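Local coordinates for protein beta-d-glucoside glucohydrolase (Hypocrea jecorina, PDB 3ZZ1) that probably hydrolyses terminal, non-reducing beta-D-glucosyl residues, releasing beta-D-glucose in the breakdown of cellulose, as a family 3 glycoside hydrolase, at residues W85-I90 with T137-G142; F130-Y135 with Y571-G576; S585-L590 with I695-S700; V619-S624 with G629-Q634. One frame throughout, in Å; residues are numbered along the deposited sequence.

How the interactions relate
A multidomain enzyme is held together both within its domains and between them, and these four contacts illustrate both cases. Interaction 1 pairs two helices of the N-terminal domain. Interaction 2, its centre about 13 Å away, shares helix 134-150 and brings in a loop from 436 residues further on. Interactions 3 and 4 have centres about 11 Å apart in the C-terminal beta sandwich, using neighbouring strands in both sheets, and along the chain interaction 4 falls wholly between the two segments of interaction 3. The segments of interactions 1 and 2 alternate along the chain. Trp85 packs on both Phe573 and Val632, so the N-terminal domain meets both the 571-576 loop and the sandwich at this one side chain.

Interaction 1 of 4, residues W85-I90 with T137-G142; sequences WDVNLI and TGIAMG
The flat peptide group that follows Ala140 meets Ile90 through its carbonyl: the CG2 methyl of Ile90 rests 3.7 Å from Ala140 O and is also near Ala140 CA. The same methyl of Ile90, CG2, stands 4.3 Å from Ala140 CB. CG2 can lie there because it is anti to the backbone N of Ile90, while CG1 (chi1 -67°) turns off beside that N. A second flat group, the carboxylate of Asp86, is met from above its plane: Leu89 N donates to Asp86 OD1 over 3.2 Å in a fairly straight bond of 161°, and Asn88 N adds a weak one. A third, the indole of Trp85, meets Phe654 of strand 650-659 edge-to-face. Asp86 is the N-cap of helix 87-103, and the cap fixes the first turn from which Val87 and Ile90 reach across. Helices 87-103 and 134-150 are successive helices of the TIM-barrel-like N-terminal domain, each leading into a strand of the same sheet, 108-109 and 154-160. Their backbones come near at the small Ala140, where its CA is 6.5 Å from the CA of Ile90. A second touch, between partly exposed residues, joins Val87 CG1 to Ile139 CG2 at 3.9 Å, the two branched side chains crossing obliquely. Phe654 packs on both Val87 and Ile139. Further along helix 134-150, Gln143 touches Val87 and Ile90 alike.

Interaction 2 of 4, residues F130-Y135 with Y571-G576; sequences FGVDPY and YEFGYG
Phe573 pushes the far end of its ring into the bend just ahead of helix 134-150. Val132 CG2 sits 3.7 Å from both Phe573 CD2 and Phe573 CE2, the two side chains sliding past each other in opposite directions. At the end of the ring, Phe573 CZ lies 3.5 Å from the methylene CB of Asp133, whose side chain crosses the phenyl at about a right angle with its carboxylate tilted 42° from the ring plane. The ring extends this far because CG is anti to the backbone N (chi1 178°). Its apolar touch on Asp133 leaves the carboxylate to other work: OD2 caps the helix by accepting from Leu136 N, and OD1 is hydrogen-bonded to Tyr559 OH. The Tyr559 ring in turn stacks on Phe573, so one residue steadies both partners. Without the Phe573 ring, as with an alanine here, Val132 and the Asp133 methylene would probably lose their apolar cover and Tyr559 its stacking mate. Behind the ring, a type II turn from Glu572 to Tyr575 presents Phe573, closed by Tyr575 N to Glu572 O at 3.1 Å and with Gly574 at the positive phi position. The buried contact thereby joins the start of helix 134-150 in the N-terminal domain to a loop that borders strand 332-336, through Tyr571, while Leu651 of strand 650-659 packs on Asp133.

Interaction 3 of 4, residues S585-L590 with I695-S700; sequences SRLSVL and ISVGAS
Segments 585-590 and 695-700 run in opposite directions, one in each layer, with CA atoms 8.3 Å apart at Leu587 and Val697 and 8.5 Å apart at Val589 and Ile695, a spacing bridged by side chains and not by backbone hydrogen bonds. This is the interior of a two-layer beta sandwich, the fibronectin type III-like fold: strand 582-591 belongs to the three-stranded sheet, strand 691-698 to the four-stranded one. All four contact residues point toward the opposite layer. Leu587 CD1 comes within 4.1 Å of Val697 CG2, and Val589 CG2 within 4.2 Å of Ile695 CG2; in each pair the side chains cross at a slant and meet through a single methyl. In Leu587, CG anti to the backbone N (chi1 177°) sets the branch from which CD1 meets Val697 CG2. On Val697 the methyl that answers it is the one beside the backbone N, CG1 being the branch anti to that N. Strand 582-591 is an outermost strand of its sheet, and Leu587 and Val589 are only partly buried, whereas Ile695 and Val697 are sealed in. Neighbouring strands fill in the core: Leu587 also touches Val619 and Leu706, and Leu635 packs on both Ile695 and Val697. Past the end of strand 691-698, in the turn toward strand 704-712, Ser700 OG is hydrogen-bonded to Glu572 OE2.

Interaction 4 of 4, residues V619-S624 with G629-Q634; sequences VDIANS and GAEVAQ
A beta arch brings Ile621 over Glu631 and Ala633: the chain leaves one sheet after strand 613-623, takes a short turn and enters the other sheet as strand 629-638. The two segments are held by side chains across a gap of 8.7 Å between their axes, which run at 151°, not far from antiparallel. Ile621 spans this gap with two branches. Its CD1 lies 3.6 Å from Ala633 CB, carried there by a CG1 that is anti to the carbonyl carbon (chi1 -54°), while Ile621 CG2 rests 4.1 Å from the methylene CG of Glu631. The latter side chain crosses Ile621 at about a right angle and bends at chi2, turning its buried carboxylate aside, where OE1 forms a salt bridge with Lys527 and OE2 a hydrogen bond with Tyr584 OH. In the fibronectin type III-like sandwich this pairing is part of the core between the layers, and Ile621 also packs on Leu657 and Ala667 of adjoining strands. Nearer the turn the contact becomes polar. Asn623 ND2 is 3.8 Å from Gly629 N, a packing distance. Bonds at both ends probably hold the buried amide of Asn623 in one rotation: ND2 makes its hydrogen bonds to Val627 O within the arch and to Leu659 O, and OD1 is gripped by Gly625 N and Thr580 OG1.

Interaction 1 of 4, residues W85-I90 with T137-G142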
loop_
_atom_site.group_PDB
_atom_site.type_symbol
_atom_site.label_atom_id
_atom_site.label_comp_id
_atom_site.label_asym_id
_atom_site.label_seq_id
_atom_site.Cartn_x
_atom_site.Cartn_y
_atom_site.Cartn_z
ATOM N N TRP A 85 -10.112 -5.575 -0.155
ATOM C CA TRP A 85 -10.400 -5.934 1.240
ATOM C C TRP A 85 -10.366 -7.461 1.413
ATOM O O TRP A 85 -11.084 -8.028 2.237
ATOM C CB TRP A 85 -11.753 -5.358 1.695
ATOM C CG TRP A 85 -11.821 -3.846 1.730
ATOM C CD1 TRP A 85 -11.834 -2.996 0.659
ATOM C CD2 TRP A 85 -11.893 -3.016 2.901
ATOM N NE1 TRP A 85 -11.902 -1.690 1.089
ATOM C CE2 TRP A 85 -11.939 -1.674 2.460
ATOM C CE3 TRP A 85 -11.922 -3.279 4.279
ATOM C CZ2 TRP A 85 -12.013 -0.590 3.352
ATOM C CZ3 TRP A 85 -11.993 -2.198 5.169
ATOM C CH2 TRP A 85 -12.039 -0.871 4.697
ATOM N N ASP A 86 -9.520 -8.107 0.618
ATOM C CA ASP A 86 -9.443 -9.556 0.558
ATOM C C ASP A 86 -8.056 -10.027 0.998
ATOM O O ASP A 86 -7.101 -9.993 0.215
ATOM C CB ASP A 86 -9.756 -10.028 -0.867
ATOM C CG ASP A 86 -10.032 -11.518 -0.948
ATOM O OD1 ASP A 86 -9.369 -12.300 -0.239
ATOM O OD2 ASP A 86 -10.912 -11.908 -1.740
ATOM N N VAL A 87 -7.954 -10.462 2.258
ATOM C CA VAL A 87 -6.677 -10.923 2.828
ATOM C C VAL A 87 -6.043 -12.055 2.016
ATOM O O VAL A 87 -4.813 -12.148 1.920
ATOM C CB VAL A 87 -6.800 -11.339 4.326
ATOM C CG1 VAL A 87 -7.159 -10.127 5.190
ATOM C CG2 VAL A 87 -7.811 -12.471 4.524
ATOM N N ASN A 88 -6.885 -12.896 1.419
ATOM C CA ASN A 88 -6.418 -14.013 0.605
ATOM C C ASN A 88 -5.728 -13.552 -0.674
ATOM O O ASN A 88 -4.631 -14.017 -0.991
ATOM C CB ASN A 88 -7.564 -14.978 0.297
ATOM C CG ASN A 88 -8.173 -15.582 1.556
ATOM O OD1 ASN A 88 -7.540 -16.389 2.248
ATOM N ND2 ASN A 88 -9.406 -15.190 1.860
ATOM N N LEU A 89 -6.359 -12.619 -1.391
ATOM C CA LEU A 89 -5.753 -12.043 -2.593
ATOM C C LEU A 89 -4.483 -11.270 -2.256
ATOM O O LEU A 89 -3.508 -11.304 -3.008
ATOM C CB LEU A 89 -6.743 -11.142 -3.343
ATOM C CG LEU A 89 -7.901 -11.818 -4.087
ATOM C CD1 LEU A 89 -8.757 -10.784 -4.797
ATOM C CD2 LEU A 89 -7.411 -12.874 -5.076
ATOM N N ILE A 90 -4.501 -10.584 -1.117
ATOM C CA ILE A 90 -3.357 -9.806 -0.656
ATOM C C ILE A 90 -2.158 -10.699 -0.337
ATOM O O ILE A 90 -1.041 -10.398 -0.758
ATOM C CB ILE A 90 -3.729 -8.890 0.536
ATOM C CG1 ILE A 90 -4.711 -7.810 0.072
ATOM C CG2 ILE A 90 -2.473 -8.242 1.151
ATOM C CD1 ILE A 90 -5.550 -7.189 1.181
ATOM N N THR A 137 -3.983 -1.165 6.482
ATOM C CA THR A 137 -2.617 -1.153 5.961
ATOM C C THR A 137 -1.743 -2.134 6.741
ATOM O O THR A 137 -0.959 -2.874 6.148
ATOM C CB THR A 137 -2.027 0.268 5.995
ATOM O OG1 THR A 137 -2.766 1.097 5.093
ATOM C CG2 THR A 137 -0.550 0.280 5.591
ATOM N N GLY A 138 -1.907 -2.152 8.063
ATOM C CA GLY A 138 -1.205 -3.100 8.922
ATOM C C GLY A 138 -1.520 -4.544 8.580
ATOM O O GLY A 138 -0.616 -5.352 8.383
ATOM N N ILE A 139 -2.807 -4.876 8.505
ATOM C CA ILE A 139 -3.226 -6.221 8.089
ATOM C C ILE A 139 -2.649 -6.567 6.712
ATOM O O ILE A 139 -2.049 -7.628 6.537
ATOM C CB ILE A 139 -4.777 -6.386 8.104
ATOM C CG1 ILE A 139 -5.329 -6.238 9.535
ATOM C CG2 ILE A 139 -5.194 -7.722 7.484
ATOM C CD1 ILE A 139 -4.856 -7.292 10.546
ATOM N N ALA A 140 -2.813 -5.660 5.750
ATOM C CA ALA A 140 -2.255 -5.850 4.413
ATOM C C ALA A 140 -0.731 -6.038 4.444
ATOM O O ALA A 140 -0.206 -6.935 3.781
ATOM C CB ALA A 140 -2.653 -4.698 3.491
ATOM N N MET A 141 -0.031 -5.213 5.224
ATOM C CA MET A 141 1.421 -5.368 5.395
ATOM C C MET A 141 1.792 -6.783 5.832
ATOM O O MET A 141 2.602 -7.447 5.179
ATOM C CB MET A 141 1.984 -4.351 6.395
ATOM C CG MET A 141 2.099 -2.917 5.866
ATOM S SD MET A 141 3.212 -2.683 4.471
ATOM C CE MET A 141 4.829 -2.753 5.251
ATOM N N GLY A 142 1.183 -7.235 6.927
ATOM C CA GLY A 142 1.421 -8.565 7.480
ATOM C C GLY A 142 1.125 -9.702 6.520
ATOM O O GLY A 142 1.901 -10.657 6.430
#

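Interaction 2 of 4, residues F130-Y135 with Y571-G576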
loop_
_atom_site.group_PDB
_atom_site.type_symbol
_atom_site.label_atom_id
_atom_site.label_comp_id
_atom_site.label_asym_id
_atom_site.label_seq_id
_atom_site.Cartn_x
_atom_site.Cartn_y
_atom_site.Cartn_z
ATOM N N PHE A 130 -1.433 0.977 1.066
ATOM C CA PHE A 130 -2.673 0.203 1.177
ATOM C C PHE A 130 -3.877 1.025 1.636
ATOM O O PHE A 130 -4.794 0.491 2.262
ATOM C CB PHE A 130 -2.469 -0.989 2.121
ATOM C CG PHE A 130 -1.470 -1.998 1.624
ATOM C CD1 PHE A 130 -1.775 -2.831 0.547
ATOM C CD2 PHE A 130 -0.233 -2.131 2.246
ATOM C CE1 PHE A 130 -0.856 -3.772 0.090
ATOM C CE2 PHE A 130 0.693 -3.067 1.800
ATOM C CZ PHE A 130 0.382 -3.893 0.715
ATOM N N GLY A 131 -3.879 2.315 1.312
ATOM C CA GLY A 131 -4.932 3.220 1.785
ATOM C C GLY A 131 -4.556 3.952 3.065
ATOM O O GLY A 131 -3.439 3.804 3.568
ATOM N N VAL A 132 -5.514 4.708 3.600
ATOM C CA VAL A 132 -5.286 5.683 4.676
ATOM C C VAL A 132 -5.381 5.120 6.097
ATOM O O VAL A 132 -5.064 5.817 7.070
ATOM C CB VAL A 132 -6.303 6.855 4.592
ATOM C CG1 VAL A 132 -6.202 7.578 3.259
ATOM C CG2 VAL A 132 -7.724 6.349 4.813
ATOM N N ASP A 133 -5.841 3.877 6.218
ATOM C CA ASP A 133 -6.167 3.317 7.525
ATOM C C ASP A 133 -5.030 2.447 8.053
ATOM O O ASP A 133 -4.602 1.518 7.376
ATOM C CB ASP A 133 -7.480 2.528 7.455
ATOM C CG ASP A 133 -7.848 1.887 8.776
ATOM O OD1 ASP A 133 -8.417 2.572 9.651
ATOM O OD2 ASP A 133 -7.568 0.687 8.935
ATOM N N PRO A 134 -4.553 2.740 9.277
ATOM C CA PRO A 134 -3.423 2.016 9.854
ATOM C C PRO A 134 -3.750 0.544 10.123
ATOM O O PRO A 134 -2.888 -0.311 9.942
ATOM C CB PRO A 134 -3.159 2.763 11.166
ATOM C CG PRO A 134 -4.463 3.356 11.526
ATOM C CD PRO A 134 -5.143 3.693 10.235
ATOM N N TYR A 135 -4.986 0.255 10.532
ATOM C CA TYR A 135 -5.404 -1.129 10.760
ATOM C C TYR A 135 -5.364 -1.945 9.464
ATOM O O TYR A 135 -4.682 -2.968 9.405
ATOM C CB TYR A 135 -6.786 -1.218 11.428
ATOM C CG TYR A 135 -7.258 -2.645 11.610
ATOM C CD1 TYR A 135 -7.963 -3.309 10.595
ATOM C CD2 TYR A 135 -6.978 -3.346 12.784
ATOM C CE1 TYR A 135 -8.380 -4.635 10.754
ATOM C CE2 TYR A 135 -7.392 -4.668 12.951
ATOM C CZ TYR A 135 -8.089 -5.304 11.934
ATOM O OH TYR A 135 -8.495 -6.607 12.103
ATOM N N TYR A 571 -18.251 10.149 -1.212
ATOM C CA TYR A 571 -18.122 8.716 -0.991
ATOM C C TYR A 571 -17.142 8.461 0.150
ATOM O O TYR A 571 -15.954 8.801 0.055
ATOM C CB TYR A 571 -17.667 8.012 -2.268
ATOM C CG TYR A 571 -18.557 8.263 -3.471
ATOM C CD1 TYR A 571 -19.915 7.946 -3.435
ATOM C CD2 TYR A 571 -18.041 8.803 -4.639
ATOM C CE1 TYR A 571 -20.736 8.169 -4.527
ATOM C CE2 TYR A 571 -18.853 9.024 -5.742
ATOM C CZ TYR A 571 -20.201 8.707 -5.673
ATOM O OH TYR A 571 -21.016 8.924 -6.756
ATOM N N GLU A 572 -17.653 7.872 1.228
ATOM C CA GLU A 572 -16.877 7.658 2.450
ATOM C C GLU A 572 -15.910 6.474 2.362
ATOM O O GLU A 572 -16.043 5.607 1.489
ATOM C CB GLU A 572 -17.813 7.492 3.655
ATOM C CG GLU A 572 -18.645 6.203 3.665
ATOM C CD GLU A 572 -19.925 6.285 2.831
ATOM O OE1 GLU A 572 -20.124 7.280 2.091
ATOM O OE2 GLU A 572 -20.738 5.338 2.919
ATOM N N PHE A 573 -14.934 6.459 3.268
ATOM C CA PHE A 573 -14.022 5.324 3.442
ATOM C C PHE A 573 -14.844 4.060 3.656
ATOM O O PHE A 573 -15.772 4.050 4.466
ATOM C CB PHE A 573 -13.102 5.571 4.649
ATOM C CG PHE A 573 -12.149 4.436 4.952
ATOM C CD1 PHE A 573 -12.514 3.417 5.824
ATOM C CD2 PHE A 573 -10.878 4.407 4.388
ATOM C CE1 PHE A 573 -11.635 2.374 6.116
ATOM C CE2 PHE A 573 -9.993 3.369 4.669
ATOM C CZ PHE A 573 -10.370 2.352 5.529
ATOM N N GLY A 574 -14.504 3.002 2.922
ATOM C CA GLY A 574 -15.207 1.730 3.022
ATOM C C GLY A 574 -16.489 1.634 2.207
ATOM O O GLY A 574 -17.235 0.668 2.346
ATOM N N TYR A 575 -16.741 2.626 1.352
ATOM C CA TYR A 575 -17.931 2.644 0.489
ATOM C C TYR A 575 -17.694 1.891 -0.818
ATOM O O TYR A 575 -16.631 2.002 -1.430
ATOM C CB TYR A 575 -18.362 4.090 0.204
ATOM C CG TYR A 575 -19.459 4.275 -0.830
ATOM C CD1 TYR A 575 -19.148 4.457 -2.181
ATOM C CD2 TYR A 575 -20.805 4.305 -0.456
ATOM C CE1 TYR A 575 -20.154 4.636 -3.137
ATOM C CE2 TYR A 575 -21.816 4.489 -1.402
ATOM C CZ TYR A 575 -21.482 4.653 -2.737
ATOM O OH TYR A 575 -22.472 4.838 -3.670
ATOM N N GLY A 576 -18.706 1.137 -1.235
ATOM C CA GLY A 576 -18.692 0.432 -2.510
ATOM C C GLY A 576 -20.056 -0.163 -2.786
ATOM O O GLY A 576 -20.669 -0.762 -1.898
#

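Interaction 3 of 4, residues S585-L590 with I695-S700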
loop_
_atom_site.group_PDB
_atom_site.type_symbol
_atom_site.label_atom_id
_atom_site.label_comp_id
_atom_site.label_asym_id
_atom_site.label_seq_id
_atom_site.Cartn_x
_atom_site.Cartn_y
_atom_site.Cartn_z
ATOM N N SER A 585 -27.255 -9.296 10.388
ATOM C CA SER A 585 -28.044 -9.658 11.561
ATOM C C SER A 585 -27.187 -10.378 12.586
ATOM O O SER A 585 -26.064 -10.801 12.286
ATOM C CB SER A 585 -29.229 -10.541 11.163
ATOM O OG SER A 585 -28.779 -11.731 10.546
ATOM N N ARG A 586 -27.726 -10.505 13.797
ATOM C CA ARG A 586 -27.167 -11.378 14.830
ATOM C C ARG A 586 -25.753 -10.959 15.237
ATOM O O ARG A 586 -24.804 -11.732 15.113
ATOM C CB ARG A 586 -27.200 -12.849 14.369
ATOM C CG ARG A 586 -28.566 -13.333 13.844
ATOM C CD ARG A 586 -29.551 -13.575 14.985
ATOM N NE ARG A 586 -30.829 -14.114 14.526
ATOM C CZ ARG A 586 -31.935 -13.395 14.350
ATOM N NH1 ARG A 586 -31.937 -12.088 14.585
ATOM N NH2 ARG A 586 -33.046 -13.985 13.935
ATOM N N LEU A 587 -25.624 -9.727 15.718
ATOM C CA LEU A 587 -24.342 -9.233 16.206
ATOM C C LEU A 587 -24.048 -9.786 17.599
ATOM O O LEU A 587 -24.829 -9.591 18.527
ATOM C CB LEU A 587 -24.316 -7.701 16.211
ATOM C CG LEU A 587 -23.091 -6.950 16.753
ATOM C CD1 LEU A 587 -21.799 -7.427 16.120
ATOM C CD2 LEU A 587 -23.256 -5.467 16.507
ATOM N N SER A 588 -22.921 -10.483 17.726
ATOM C CA SER A 588 -22.464 -10.986 19.017
ATOM C C SER A 588 -21.031 -10.544 19.310
ATOM O O SER A 588 -20.213 -10.418 18.396
ATOM C CB SER A 588 -22.559 -12.507 19.066
ATOM O OG SER A 588 -21.459 -13.092 18.399
ATOM N N VAL A 589 -20.738 -10.319 20.588
ATOM C CA VAL A 589 -19.422 -9.869 21.039
ATOM C C VAL A 589 -18.964 -10.787 22.165
ATOM O O VAL A 589 -19.611 -10.858 23.207
ATOM C CB VAL A 589 -19.457 -8.389 21.546
ATOM C CG1 VAL A 589 -18.120 -7.981 22.170
ATOM C CG2 VAL A 589 -19.840 -7.428 20.421
ATOM N N LEU A 590 -17.863 -11.497 21.938
ATOM C CA LEU A 590 -17.253 -12.357 22.951
ATOM C C LEU A 590 -15.928 -11.731 23.353
ATOM O O LEU A 590 -15.092 -11.454 22.493
ATOM C CB LEU A 590 -17.029 -13.768 22.397
ATOM C CG LEU A 590 -16.620 -14.905 23.344
ATOM C CD1 LEU A 590 -17.077 -16.248 22.785
ATOM C CD2 LEU A 590 -15.113 -14.931 23.615
ATOM N N ILE A 695 -19.288 -0.790 19.492
ATOM C CA ILE A 695 -19.063 -1.764 18.426
ATOM C C ILE A 695 -20.015 -1.463 17.271
ATOM O O ILE A 695 -21.234 -1.485 17.440
ATOM C CB ILE A 695 -19.236 -3.218 18.943
ATOM C CG1 ILE A 695 -18.267 -3.502 20.106
ATOM C CG2 ILE A 695 -19.086 -4.240 17.809
ATOM C CD1 ILE A 695 -16.784 -3.308 19.778
ATOM N N SER A 696 -19.445 -1.160 16.109
ATOM C CA SER A 696 -20.224 -0.783 14.932
ATOM C C SER A 696 -19.832 -1.623 13.726
ATOM O O SER A 696 -18.670 -1.622 13.307
ATOM C CB SER A 696 -20.043 0.703 14.622
ATOM O OG SER A 696 -20.621 1.505 15.640
ATOM N N VAL A 697 -20.803 -2.348 13.179
ATOM C CA VAL A 697 -20.580 -3.183 12.005
ATOM C C VAL A 697 -21.494 -2.733 10.867
ATOM O O VAL A 697 -22.680 -2.471 11.076
ATOM C CB VAL A 697 -20.786 -4.700 12.312
ATOM C CG1 VAL A 697 -20.687 -5.536 11.039
ATOM C CG2 VAL A 697 -19.774 -5.196 13.343
ATOM N N GLY A 698 -20.932 -2.638 9.666
ATOM C CA GLY A 698 -21.715 -2.264 8.499
ATOM C C GLY A 698 -20.984 -2.351 7.178
ATOM O O GLY A 698 -19.916 -2.974 7.076
ATOM N N ALA A 699 -21.577 -1.713 6.169
ATOM C CA ALA A 699 -21.131 -1.811 4.780
ATOM C C ALA A 699 -20.110 -0.737 4.392
ATOM O O ALA A 699 -19.589 -0.752 3.277
ATOM C CB ALA A 699 -22.340 -1.774 3.834
ATOM N N SER A 700 -19.848 0.186 5.320
ATOM C CA SER A 700 -18.902 1.298 5.150
ATOM C C SER A 700 -18.710 2.008 6.498
ATOM O O SER A 700 -19.304 1.606 7.502
ATOM C CB SER A 700 -19.390 2.293 4.081
ATOM O OG SER A 700 -20.347 3.203 4.601
#

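Interaction 4 of 4, residues V619-S624 with G629-Q634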
loop_
_atom_site.group_PDB
_atom_site.type_symbol
_atom_site.label_atom_id
_atom_site.label_comp_id
_atom_site.label_asym_id
_atom_site.label_seq_id
_atom_site.Cartn_x
_atom_site.Cartn_y
_atom_site.Cartn_z
ATOM N N VAL A 619 -21.002 -11.344 12.942
ATOM C CA VAL A 619 -22.277 -10.963 12.320
ATOM C C VAL A 619 -22.614 -11.946 11.206
ATOM O O VAL A 619 -21.721 -12.576 10.638
ATOM C CB VAL A 619 -22.267 -9.529 11.698
ATOM C CG1 VAL A 619 -22.395 -8.467 12.762
ATOM C CG2 VAL A 619 -21.027 -9.301 10.820
ATOM N N ASP A 620 -23.905 -12.069 10.904
ATOM C CA ASP A 620 -24.362 -12.848 9.762
ATOM C C ASP A 620 -24.612 -11.917 8.590
ATOM O O ASP A 620 -25.107 -10.803 8.769
ATOM C CB ASP A 620 -25.644 -13.610 10.096
ATOM C CG ASP A 620 -25.415 -14.730 11.082
ATOM O OD1 ASP A 620 -24.238 -15.069 11.338
ATOM O OD2 ASP A 620 -26.412 -15.280 11.596
ATOM N N ILE A 621 -24.247 -12.368 7.396
ATOM C CA ILE A 621 -24.507 -11.605 6.184
ATOM C C ILE A 621 -25.232 -12.491 5.180
ATOM O O ILE A 621 -24.751 -13.576 4.840
ATOM C CB ILE A 621 -23.210 -11.048 5.561
ATOM C CG1 ILE A 621 -22.426 -10.236 6.597
ATOM C CG2 ILE A 621 -23.524 -10.181 4.345
ATOM C CD1 ILE A 621 -20.957 -10.194 6.326
ATOM N N ALA A 622 -26.388 -12.018 4.721
ATOM C CA ALA A 622 -27.173 -12.709 3.708
ATOM C C ALA A 622 -27.306 -11.855 2.456
ATOM O O ALA A 622 -27.471 -10.634 2.542
ATOM C CB ALA A 622 -28.557 -13.080 4.254
ATOM N N ASN A 623 -27.212 -12.503 1.298
ATOM C CA ASN A 623 -27.481 -11.854 0.021
ATOM C C ASN A 623 -28.989 -11.851 -0.201
ATOM O O ASN A 623 -29.584 -12.886 -0.511
ATOM C CB ASN A 623 -26.740 -12.577 -1.114
ATOM C CG ASN A 623 -27.041 -12.005 -2.503
ATOM O OD1 ASN A 623 -27.974 -11.216 -2.698
ATOM N ND2 ASN A 623 -26.242 -12.417 -3.483
ATOM N N SER A 624 -29.599 -10.682 -0.018
ATOM C CA SER A 624 -31.052 -10.532 -0.129
ATOM C C SER A 624 -31.506 -10.077 -1.514
ATOM O O SER A 624 -32.708 -9.929 -1.761
ATOM C CB SER A 624 -31.566 -9.556 0.929
ATOM O OG SER A 624 -30.953 -8.286 0.785
ATOM N N GLY A 629 -22.964 -11.959 -5.370
ATOM C CA GLY A 629 -22.061 -10.853 -5.072
ATOM C C GLY A 629 -21.283 -11.069 -3.794
ATOM O O GLY A 629 -21.727 -11.801 -2.903
ATOM N N ALA A 630 -20.116 -10.436 -3.710
ATOM C CA ALA A 630 -19.298 -10.488 -2.508
ATOM C C ALA A 630 -19.475 -9.205 -1.707
ATOM O O ALA A 630 -19.492 -8.106 -2.271
ATOM C CB ALA A 630 -17.826 -10.715 -2.863
ATOM N N GLU A 631 -19.618 -9.349 -0.393
ATOM C CA GLU A 631 -19.767 -8.201 0.499
ATOM C C GLU A 631 -18.572 -8.041 1.432
ATOM O O GLU A 631 -18.071 -9.017 1.992
ATOM C CB GLU A 631 -21.057 -8.314 1.319
ATOM C CG GLU A 631 -21.207 -7.303 2.468
ATOM C CD GLU A 631 -21.416 -5.857 2.004
ATOM O OE1 GLU A 631 -21.064 -5.513 0.857
ATOM O OE2 GLU A 631 -21.937 -5.052 2.800
ATOM N N VAL A 632 -18.134 -6.796 1.596
ATOM C CA VAL A 632 -17.086 -6.460 2.555
ATOM C C VAL A 632 -17.725 -5.867 3.809
ATOM O O VAL A 632 -18.193 -4.727 3.796
ATOM C CB VAL A 632 -16.046 -5.480 1.954
ATOM C CG1 VAL A 632 -14.975 -5.119 2.983
ATOM C CG2 VAL A 632 -15.408 -6.076 0.712
ATOM N N ALA A 633 -17.761 -6.658 4.877
ATOM C CA ALA A 633 -18.273 -6.206 6.166
ATOM C C ALA A 633 -17.143 -5.597 6.979
ATOM O O ALA A 633 -16.040 -6.149 7.044
ATOM C CB ALA A 633 -18.895 -7.363 6.926
ATOM N N GLN A 634 -17.426 -4.461 7.605
ATOM C CA GLN A 634 -16.409 -3.713 8.334
ATOM C C GLN A 634 -16.786 -3.539 9.802
ATOM O O GLN A 634 -17.945 -3.270 10.127
ATOM C CB GLN A 634 -16.186 -2.350 7.670
ATOM C CG GLN A 634 -15.589 -2.442 6.269
ATOM C CD GLN A 634 -15.996 -1.294 5.365
ATOM O OE1 GLN A 634 -15.929 -0.133 5.746
ATOM N NE2 GLN A 634 -16.410 -1.622 4.147
#